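Local coordinates for uncharacterized protein (Bacteroides eggerthii DSM 20697, PDB 4ECO) that is of unknown function but folds into a leucine-rich repeat solenoid, a scaffold that in many relatives serves protein binding, at residues V150-R155 against A406-Y411; A398-V403 against G432-S437; F448-F453 against L477-E482. All blocks are in the same frame, centred on the assembly; numbering follows the deposited sequence.

Interactions 2 and 3 lie within neighbouring coils of the leucine-rich repeat solenoid, and interaction 1 brings a distant loop onto one of them. Interaction 1 is buried and apolar across its interface: a loop some 250 residues earlier lies on the side chains of strand 404-408. Interaction 2 joins the chain leading into that same strand to the chain leading into its parallel neighbour, strand 435-439, and is partly buried; a side-chain amide bond to a backbone carbonyl holds it. The two meet directly, Ala406 CB lying 3.7 Å from Ser437 CB. Interaction 3, centred about 17 Å from the centre of interaction 2, is also partly buried and combines a salt bridge with leucine-phenylalanine packing.

Interaction 1 (V150-R155 against A406-Y411); sequences VDYDPR and AIDFSY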
loop_
_atom_site.group_PDB
_atom_site.type_symbol
_atom_site.label_atom_id
_atom_site.label_comp_id
_atom_site.label_asym_id
_atom_site.label_seq_id
_atom_site.Cartn_x
_atom_site.Cartn_y
_atom_site.Cartn_z
ATOM N N VAL A 150 -0.834 3.136 -0.286
ATOM C CA VAL A 150 0.009 2.046 0.221
ATOM C C VAL A 150 -0.545 0.638 -0.139
ATOM O O VAL A 150 0.226 -0.224 -0.603
ATOM C CB VAL A 150 0.213 2.180 1.765
ATOM C CG1 VAL A 150 1.259 1.211 2.274
ATOM C CG2 VAL A 150 0.579 3.605 2.167
ATOM N N ASP A 151 -1.835 0.392 0.123
ATOM C CA ASP A 151 -2.455 -0.913 -0.140
ATOM C C ASP A 151 -2.358 -1.311 -1.588
ATOM O O ASP A 151 -2.574 -0.480 -2.482
ATOM C CB ASP A 151 -3.928 -0.928 0.268
ATOM C CG ASP A 151 -4.161 -1.089 1.745
ATOM O OD1 ASP A 151 -3.219 -1.556 2.456
ATOM O OD2 ASP A 151 -5.292 -0.792 2.195
ATOM N N TYR A 152 -2.001 -2.594 -1.791
ATOM C CA TYR A 152 -1.800 -3.241 -3.093
ATOM C C TYR A 152 -1.945 -4.774 -2.942
ATOM O O TYR A 152 -1.534 -5.320 -1.903
ATOM C CB TYR A 152 -0.396 -2.851 -3.605
ATOM C CG TYR A 152 -0.002 -3.279 -5.002
ATOM C CD1 TYR A 152 -0.503 -2.618 -6.123
ATOM C CD2 TYR A 152 1.022 -4.200 -5.202
ATOM C CE1 TYR A 152 -0.080 -2.953 -7.411
ATOM C CE2 TYR A 152 1.456 -4.534 -6.483
ATOM C CZ TYR A 152 0.911 -3.901 -7.582
ATOM O OH TYR A 152 1.356 -4.241 -8.830
ATOM N N ASP A 153 -2.502 -5.466 -3.967
ATOM C CA ASP A 153 -2.601 -6.919 -3.935
ATOM C C ASP A 153 -1.367 -7.517 -4.662
ATOM O O ASP A 153 -1.266 -7.389 -5.888
ATOM C CB ASP A 153 -3.921 -7.419 -4.539
ATOM C CG ASP A 153 -4.211 -8.905 -4.384
ATOM O OD1 ASP A 153 -3.401 -9.620 -3.710
ATOM O OD2 ASP A 153 -5.255 -9.361 -4.914
ATOM N N PRO A 154 -0.430 -8.183 -3.926
ATOM C CA PRO A 154 0.753 -8.757 -4.592
ATOM C C PRO A 154 0.384 -9.827 -5.636
ATOM O O PRO A 154 1.225 -10.124 -6.484
ATOM C CB PRO A 154 1.560 -9.346 -3.430
ATOM C CG PRO A 154 1.090 -8.584 -2.210
ATOM C CD PRO A 154 -0.367 -8.381 -2.460
ATOM N N ARG A 155 -0.882 -10.360 -5.628
ATOM C CA ARG A 155 -1.316 -11.360 -6.618
ATOM C C ARG A 155 -1.476 -10.716 -8.025
ATOM O O ARG A 155 -1.527 -11.418 -9.019
ATOM C CB ARG A 155 -2.605 -12.061 -6.185
ATOM C CG ARG A 155 -2.477 -12.739 -4.836
ATOM C CD ARG A 155 -3.773 -13.356 -4.378
ATOM N NE ARG A 155 -4.843 -12.370 -4.434
ATOM C CZ ARG A 155 -6.137 -12.662 -4.440
ATOM N NH1 ARG A 155 -6.540 -13.926 -4.399
ATOM N NH2 ARG A 155 -7.039 -11.691 -4.524
ATOM N N ALA A 406 -1.365 -12.339 1.409
ATOM C CA ALA A 406 -0.222 -12.384 0.492
ATOM C C ALA A 406 0.973 -11.587 1.014
ATOM O O ALA A 406 0.795 -10.546 1.654
ATOM C CB ALA A 406 -0.624 -11.843 -0.880
ATOM N N ILE A 407 2.186 -12.029 0.673
ATOM C CA ILE A 407 3.415 -11.334 1.048
ATOM C C ILE A 407 4.211 -11.059 -0.235
ATOM O O ILE A 407 4.311 -11.921 -1.114
ATOM C CB ILE A 407 4.202 -12.111 2.125
ATOM C CG1 ILE A 407 5.298 -11.252 2.750
ATOM C CG2 ILE A 407 4.704 -13.496 1.653
ATOM C CD1 ILE A 407 5.581 -11.635 4.137
ATOM N N ASP A 408 4.684 -9.820 -0.391
ATOM C CA ASP A 408 5.383 -9.435 -1.610
ATOM C C ASP A 408 6.863 -9.315 -1.355
ATOM O O ASP A 408 7.299 -8.444 -0.583
ATOM C CB ASP A 408 4.816 -8.121 -2.160
ATOM C CG ASP A 408 5.106 -7.839 -3.631
ATOM O OD1 ASP A 408 6.081 -8.411 -4.175
ATOM O OD2 ASP A 408 4.386 -7.015 -4.226
ATOM N N PHE A 409 7.637 -10.220 -1.988
ATOM C CA PHE A 409 9.107 -10.208 -1.952
ATOM C C PHE A 409 9.678 -9.965 -3.365
ATOM O O PHE A 409 10.886 -10.136 -3.576
ATOM C CB PHE A 409 9.679 -11.503 -1.367
ATOM C CG PHE A 409 9.407 -11.747 0.087
ATOM C CD1 PHE A 409 10.123 -11.074 1.067
ATOM C CD2 PHE A 409 8.498 -12.720 0.484
ATOM C CE1 PHE A 409 9.885 -11.318 2.421
ATOM C CE2 PHE A 409 8.258 -12.964 1.837
ATOM C CZ PHE A 409 8.947 -12.255 2.800
ATOM N N SER A 410 8.812 -9.542 -4.328
ATOM C CA SER A 410 9.225 -9.313 -5.722
ATOM C C SER A 410 10.268 -8.170 -5.846
ATOM O O SER A 410 10.331 -7.270 -5.001
ATOM C CB SER A 410 8.028 -9.050 -6.637
ATOM O OG SER A 410 7.440 -7.769 -6.512
ATOM N N TYR A 411 11.107 -8.254 -6.892
ATOM C CA TYR A 411 12.145 -7.294 -7.201
ATOM C C TYR A 411 13.113 -7.167 -6.062
ATOM O O TYR A 411 13.225 -6.120 -5.434
ATOM C CB TYR A 411 11.558 -5.948 -7.548
ATOM C CG TYR A 411 11.035 -5.859 -8.953
ATOM C CD1 TYR A 411 11.885 -5.537 -10.011
ATOM C CD2 TYR A 411 9.673 -6.019 -9.225
ATOM C CE1 TYR A 411 11.397 -5.405 -11.312
ATOM C CE2 TYR A 411 9.168 -5.851 -10.515
ATOM C CZ TYR A 411 10.037 -5.551 -11.556
ATOM O OH TYR A 411 9.568 -5.363 -12.827
#
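Asp408 OD1 is gripped twice from within its own segment, by Ser410: Ser410 OG donates to it at 2.8 Å on its syn side, and Ser410 N approaches it nearly along the C-O axis, closing an Asx turn. This leaves the Asp408 methylene and OD2 to meet Pro154. The site lies on strand 404-408 of the leucine-rich repeat solenoid, where side chains alternate: the CB bonds of Ala406 and Asp408 point toward segment 150-155, whereas that of Ile407 points away, its side chain touching Phe396 and Leu382. Pro154 meets the strand with CB, CG and CD. Its CB sits 3.7 Å from Asp408 CB, and its CD is 3.8 Å from Ala406 CB. With CG anti to the backbone N (chi1 -160°), the carboxylate carbon of Asp408 lies beside Pro154 CB, at 3.9 Å.

A second Asx turn, Asp153 to Arg155, spans the proline. Arg155 N donates to Asp153 OD1 with an N-H...O angle of 165°, reaching it from well above the carboxylate plane. The guanidinium meets the same carboxylate side-on: Arg155 NE lies about equally far from both oxygens, 3.2 Å from Asp153 OD1, while NH2 bonds Asp153 OD2 at 3.0 Å. Both oxygens use their syn lone pairs here, close to the guanidinium plane; Arg155 NH1 binds Lys173 O. Asp153 and Arg155 thus bracket Pro154 with a salt bridge, while the interface itself is apolar. At its middle Pro154 CG bridges the two strand residues, 3.8 Å from Asp408 CB and 3.9 Å from Ala406 CB.

Interaction 2 (A398-V403 against G432-S437); sequences AKSVSV and GINVSS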
loop_
_atom_site.group_PDB
_atom_site.type_symbol
_atom_site.label_atom_id
_atom_site.label_comp_id
_atom_site.label_asym_id
_atom_site.label_seq_id
_atom_site.Cartn_x
_atom_site.Cartn_y
_atom_site.Cartn_z
ATOM N N ALA A 398 4.826 -20.791 9.956
ATOM C CA ALA A 398 3.836 -21.547 9.197
ATOM C C ALA A 398 2.798 -22.135 10.151
ATOM O O ALA A 398 1.627 -22.272 9.783
ATOM C CB ALA A 398 4.519 -22.643 8.395
ATOM N N LYS A 399 3.224 -22.411 11.403
ATOM C CA LYS A 399 2.394 -23.002 12.450
ATOM C C LYS A 399 1.369 -21.991 13.034
ATOM O O LYS A 399 0.460 -22.429 13.737
ATOM C CB LYS A 399 3.257 -23.597 13.589
ATOM C CG LYS A 399 4.408 -24.529 13.184
ATOM C CD LYS A 399 4.015 -25.825 12.472
ATOM C CE LYS A 399 5.210 -26.623 11.987
ATOM N NZ LYS A 399 5.890 -25.992 10.815
ATOM N N SER A 400 1.485 -20.681 12.739
ATOM C CA SER A 400 0.522 -19.699 13.249
ATOM C C SER A 400 -0.886 -19.968 12.695
ATOM O O SER A 400 -1.032 -20.309 11.519
ATOM C CB SER A 400 0.954 -18.274 12.917
ATOM O OG SER A 400 -0.017 -17.334 13.359
ATOM N N VAL A 401 -1.914 -19.807 13.546
ATOM C CA VAL A 401 -3.321 -20.065 13.204
ATOM C C VAL A 401 -3.848 -18.996 12.238
ATOM O O VAL A 401 -4.608 -19.333 11.329
ATOM C CB VAL A 401 -4.236 -20.193 14.448
ATOM C CG1 VAL A 401 -3.899 -21.446 15.236
ATOM C CG2 VAL A 401 -4.167 -18.957 15.345
ATOM N N SER A 402 -3.461 -17.728 12.440
ATOM C CA SER A 402 -3.880 -16.625 11.579
ATOM C C SER A 402 -3.070 -16.663 10.293
ATOM O O SER A 402 -1.839 -16.649 10.340
ATOM C CB SER A 402 -3.739 -15.280 12.294
ATOM O OG SER A 402 -2.606 -15.231 13.152
ATOM N N VAL A 403 -3.761 -16.770 9.145
ATOM C CA VAL A 403 -3.102 -16.879 7.848
ATOM C C VAL A 403 -3.252 -15.570 7.111
ATOM O O VAL A 403 -4.375 -15.097 6.887
ATOM C CB VAL A 403 -3.608 -18.085 6.993
ATOM C CG1 VAL A 403 -2.898 -18.150 5.633
ATOM C CG2 VAL A 403 -3.417 -19.391 7.741
ATOM N N GLY A 432 8.946 -21.327 8.147
ATOM C CA GLY A 432 7.916 -21.149 7.126
ATOM C C GLY A 432 7.168 -19.845 7.254
ATOM O O GLY A 432 7.548 -18.981 8.049
ATOM N N ILE A 433 6.124 -19.667 6.440
ATOM C CA ILE A 433 5.310 -18.443 6.426
ATOM C C ILE A 433 3.839 -18.815 6.441
ATOM O O ILE A 433 3.397 -19.616 5.616
ATOM C CB ILE A 433 5.617 -17.498 5.214
ATOM C CG1 ILE A 433 7.130 -17.386 4.907
ATOM C CG2 ILE A 433 4.973 -16.107 5.417
ATOM C CD1 ILE A 433 7.495 -16.481 3.745
ATOM N N ASN A 434 3.080 -18.196 7.357
ATOM C CA ASN A 434 1.633 -18.343 7.527
ATOM C C ASN A 434 0.924 -17.407 6.559
ATOM O O ASN A 434 0.353 -16.384 6.966
ATOM C CB ASN A 434 1.251 -18.039 8.984
ATOM C CG ASN A 434 1.760 -16.701 9.492
ATOM O OD1 ASN A 434 2.944 -16.347 9.345
ATOM N ND2 ASN A 434 0.857 -15.913 10.063
ATOM N N VAL A 435 1.000 -17.726 5.252
ATOM C CA VAL A 435 0.428 -16.877 4.196
ATOM C C VAL A 435 -0.135 -17.750 3.073
ATOM O O VAL A 435 0.383 -18.829 2.814
ATOM C CB VAL A 435 1.475 -15.843 3.675
ATOM C CG1 VAL A 435 2.629 -16.509 2.925
ATOM C CG2 VAL A 435 0.819 -14.783 2.814
ATOM N N SER A 436 -1.201 -17.270 2.416
ATOM C CA SER A 436 -1.867 -17.951 1.298
ATOM C C SER A 436 -1.120 -17.702 -0.028
ATOM O O SER A 436 -1.057 -18.614 -0.859
ATOM C CB SER A 436 -3.322 -17.495 1.177
ATOM O OG SER A 436 -4.055 -17.694 2.379
ATOM N N SER A 437 -0.543 -16.495 -0.226
ATOM C CA SER A 437 0.146 -16.192 -1.481
ATOM C C SER A 437 1.539 -15.585 -1.265
ATOM O O SER A 437 1.705 -14.685 -0.447
ATOM C CB SER A 437 -0.694 -15.236 -2.331
ATOM O OG SER A 437 -0.161 -15.028 -3.631
#
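Asn434 faces segment 398-403 with its amide; Ser402 accepts it through its backbone O, and Ser400 CB packs against its carbon. Asn434 ND2 donates to Ser402 O at 2.8 Å with an N-H...O angle of 175°, and the acceptor lies in the amide plane, so both straightness and planarity support a well-formed bond. Placing CG between the backbone N and the carbonyl carbon (chi1 53°) puts the amide carbon of Asn434 3.9 Å from Ser400 CB. Ser400 OG is 3.7 Å from Asn434 ND2, too long for a bond, and instead accepts weakly from Ser402 OG.

These chains lead into strands 404-408 and 435-439, parallel neighbours in the leucine-rich repeat solenoid, so the amide ties successive coils together just before their strands begin. Asn434 is itself the centre of an inverse gamma turn, and its backbone is bonded to Met404 of the adjoining coil.

Away from the amide the packing is made by small groups. Ala398 CB rests 3.9 Å from Gly432 CA, while Ala398 CA faces the Ile433-Asn434 peptide. At the other end Val403 CG1, anti to its backbone N, lies 3.5 Å from Ser436 OG and touches the Ser436 backbone; that hydroxyl is also weakly bonded to Met404 O.

Interaction 3 (F448-F453 against L477-E482); sequences FPKELF and LKDENE
The ammonium of Lys450 has three acceptors: Asp479 OD1 at 3.0 Å in a salt bridge, Lys478 O at 3.1 Å, and Asn475 O just ahead of segment 477-482. The donor stands 40° out of the Lys478 carbonyl plane. A fully extended chain, each torsion within 15° of anti, carries NZ this far, and the Asp479 side chain crosses it at about a right angle. Lys478 NZ is satisfied separately, by Asn475 OD1 and by the backbone oxygens of Asp479 and Glu480. Asp479 O accepts from Lys478 NZ and Glu482 N on opposite faces of its plane.

Beside this polar group lies an apolar one. Leu477 CD2 sits over the centre of the Phe453 ring, 3.7 Å from its centroid and 3° off the normal, a CH-pi contact, and is also 3.7 Å from Phe448 CZ.

Segment 448-453 follows strand 435-439 and runs into a short helix. Segment 477-482 belongs to the next coil of the leucine-rich repeat solenoid, after strand 461-463, where a type I turn from Asp479 to Glu482 closes a short, weakly bonded antiparallel pair of strands.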
loop_
_atom_site.group_PDB
_atom_site.type_symbol
_atom_site.label_atom_id
_atom_site.label_comp_id
_atom_site.label_asym_id
_atom_site.label_seq_id
_atom_site.Cartn_x
_atom_site.Cartn_y
_atom_site.Cartn_z
ATOM N N PHE A 448 14.636 -24.307 -6.288
ATOM C CA PHE A 448 13.241 -24.194 -5.852
ATOM C C PHE A 448 13.151 -24.031 -4.334
ATOM O O PHE A 448 13.780 -24.802 -3.612
ATOM C CB PHE A 448 12.423 -25.398 -6.305
ATOM C CG PHE A 448 10.936 -25.254 -6.056
ATOM C CD1 PHE A 448 10.132 -24.536 -6.931
ATOM C CD2 PHE A 448 10.337 -25.854 -4.958
ATOM C CE1 PHE A 448 8.766 -24.410 -6.701
ATOM C CE2 PHE A 448 8.974 -25.715 -4.724
ATOM C CZ PHE A 448 8.199 -24.994 -5.593
ATOM N N PRO A 449 12.364 -23.046 -3.839
ATOM C CA PRO A 449 12.276 -22.837 -2.370
ATOM C C PRO A 449 11.396 -23.893 -1.653
ATOM O O PRO A 449 10.316 -23.591 -1.133
ATOM C CB PRO A 449 11.690 -21.421 -2.250
ATOM C CG PRO A 449 10.902 -21.224 -3.519
ATOM C CD PRO A 449 11.562 -22.055 -4.592
ATOM N N LYS A 450 11.915 -25.133 -1.578
ATOM C CA LYS A 450 11.280 -26.318 -0.986
ATOM C C LYS A 450 10.912 -26.092 0.480
ATOM O O LYS A 450 9.873 -26.582 0.928
ATOM C CB LYS A 450 12.221 -27.548 -1.105
ATOM C CG LYS A 450 11.648 -28.838 -0.497
ATOM C CD LYS A 450 12.501 -30.098 -0.711
ATOM C CE LYS A 450 11.955 -31.265 0.079
ATOM N NZ LYS A 450 12.524 -32.564 -0.356
ATOM N N GLU A 451 11.759 -25.361 1.220
ATOM C CA GLU A 451 11.580 -25.093 2.644
ATOM C C GLU A 451 10.255 -24.343 2.941
ATOM O O GLU A 451 9.802 -24.357 4.076
ATOM C CB GLU A 451 12.777 -24.317 3.203
ATOM C CG GLU A 451 14.103 -25.060 3.109
ATOM C CD GLU A 451 14.926 -24.933 1.836
ATOM O OE1 GLU A 451 14.469 -24.298 0.854
ATOM O OE2 GLU A 451 16.062 -25.462 1.842
ATOM N N LEU A 452 9.605 -23.752 1.933
ATOM C CA LEU A 452 8.309 -23.106 2.137
ATOM C C LEU A 452 7.247 -24.154 2.356
ATOM O O LEU A 452 6.358 -23.991 3.190
ATOM C CB LEU A 452 7.934 -22.228 0.922
ATOM C CG LEU A 452 8.626 -20.874 0.780
ATOM C CD1 LEU A 452 8.320 -20.276 -0.574
ATOM C CD2 LEU A 452 8.182 -19.908 1.874
ATOM N N PHE A 453 7.380 -25.261 1.613
ATOM C CA PHE A 453 6.463 -26.386 1.586
ATOM C C PHE A 453 6.800 -27.402 2.686
ATOM O O PHE A 453 5.869 -27.878 3.348
ATOM C CB PHE A 453 6.485 -27.032 0.181
ATOM C CG PHE A 453 6.074 -26.023 -0.874
ATOM C CD1 PHE A 453 4.730 -25.708 -1.077
ATOM C CD2 PHE A 453 7.031 -25.297 -1.582
ATOM C CE1 PHE A 453 4.354 -24.722 -1.997
ATOM C CE2 PHE A 453 6.651 -24.305 -2.494
ATOM C CZ PHE A 453 5.321 -24.022 -2.693
ATOM N N LEU A 477 8.489 -30.482 -3.980
ATOM C CA LEU A 477 7.224 -30.156 -3.309
ATOM C C LEU A 477 6.829 -31.253 -2.310
ATOM O O LEU A 477 5.778 -31.177 -1.647
ATOM C CB LEU A 477 6.119 -29.955 -4.343
ATOM C CG LEU A 477 6.268 -28.725 -5.197
ATOM C CD1 LEU A 477 5.581 -28.915 -6.518
ATOM C CD2 LEU A 477 5.740 -27.509 -4.478
ATOM N N LYS A 478 7.691 -32.269 -2.206
ATOM C CA LYS A 478 7.497 -33.406 -1.320
ATOM C C LYS A 478 8.851 -34.047 -0.979
ATOM O O LYS A 478 9.884 -33.664 -1.550
ATOM C CB LYS A 478 6.537 -34.432 -1.968
ATOM C CG LYS A 478 7.058 -35.162 -3.218
ATOM C CD LYS A 478 6.336 -36.513 -3.337
ATOM C CE LYS A 478 6.930 -37.493 -4.318
ATOM N NZ LYS A 478 8.191 -38.139 -3.851
ATOM N N ASP A 479 8.835 -34.983 -0.002
ATOM C CA ASP A 479 9.953 -35.870 0.357
ATOM C C ASP A 479 9.694 -37.187 -0.379
ATOM O O ASP A 479 8.545 -37.456 -0.726
ATOM C CB ASP A 479 10.103 -36.044 1.887
ATOM C CG ASP A 479 10.709 -34.864 2.651
ATOM O OD1 ASP A 479 11.297 -33.959 2.002
ATOM O OD2 ASP A 479 10.630 -34.865 3.895
ATOM N N GLU A 480 10.735 -37.975 -0.660
ATOM C CA GLU A 480 10.653 -39.217 -1.448
ATOM C C GLU A 480 9.401 -40.064 -1.166
ATOM O O GLU A 480 8.752 -40.475 -2.138
ATOM C CB GLU A 480 11.896 -40.107 -1.253
ATOM C CG GLU A 480 12.010 -41.231 -2.275
ATOM C CD GLU A 480 12.190 -40.826 -3.731
ATOM O OE1 GLU A 480 13.106 -40.018 -4.009
ATOM O OE2 GLU A 480 11.453 -41.353 -4.596
ATOM N N ASN A 481 9.065 -40.340 0.111
ATOM C CA ASN A 481 7.924 -41.220 0.357
ATOM C C ASN A 481 6.840 -40.562 1.238
ATOM O O ASN A 481 5.964 -41.266 1.764
ATOM C CB ASN A 481 8.411 -42.538 0.985
ATOM C CG ASN A 481 9.452 -43.264 0.152
ATOM O OD1 ASN A 481 10.632 -43.350 0.532
ATOM N ND2 ASN A 481 9.048 -43.776 -1.015
ATOM N N GLU A 482 6.837 -39.226 1.322
ATOM C CA GLU A 482 5.826 -38.529 2.111
ATOM C C GLU A 482 5.565 -37.122 1.553
ATOM O O GLU A 482 6.499 -36.412 1.165
ATOM C CB GLU A 482 6.217 -38.478 3.612
ATOM C CG GLU A 482 7.377 -37.577 4.029
ATOM C CD GLU A 482 8.539 -38.230 4.766
ATOM O OE1 GLU A 482 8.994 -39.321 4.345
ATOM O OE2 GLU A 482 9.038 -37.604 5.728
#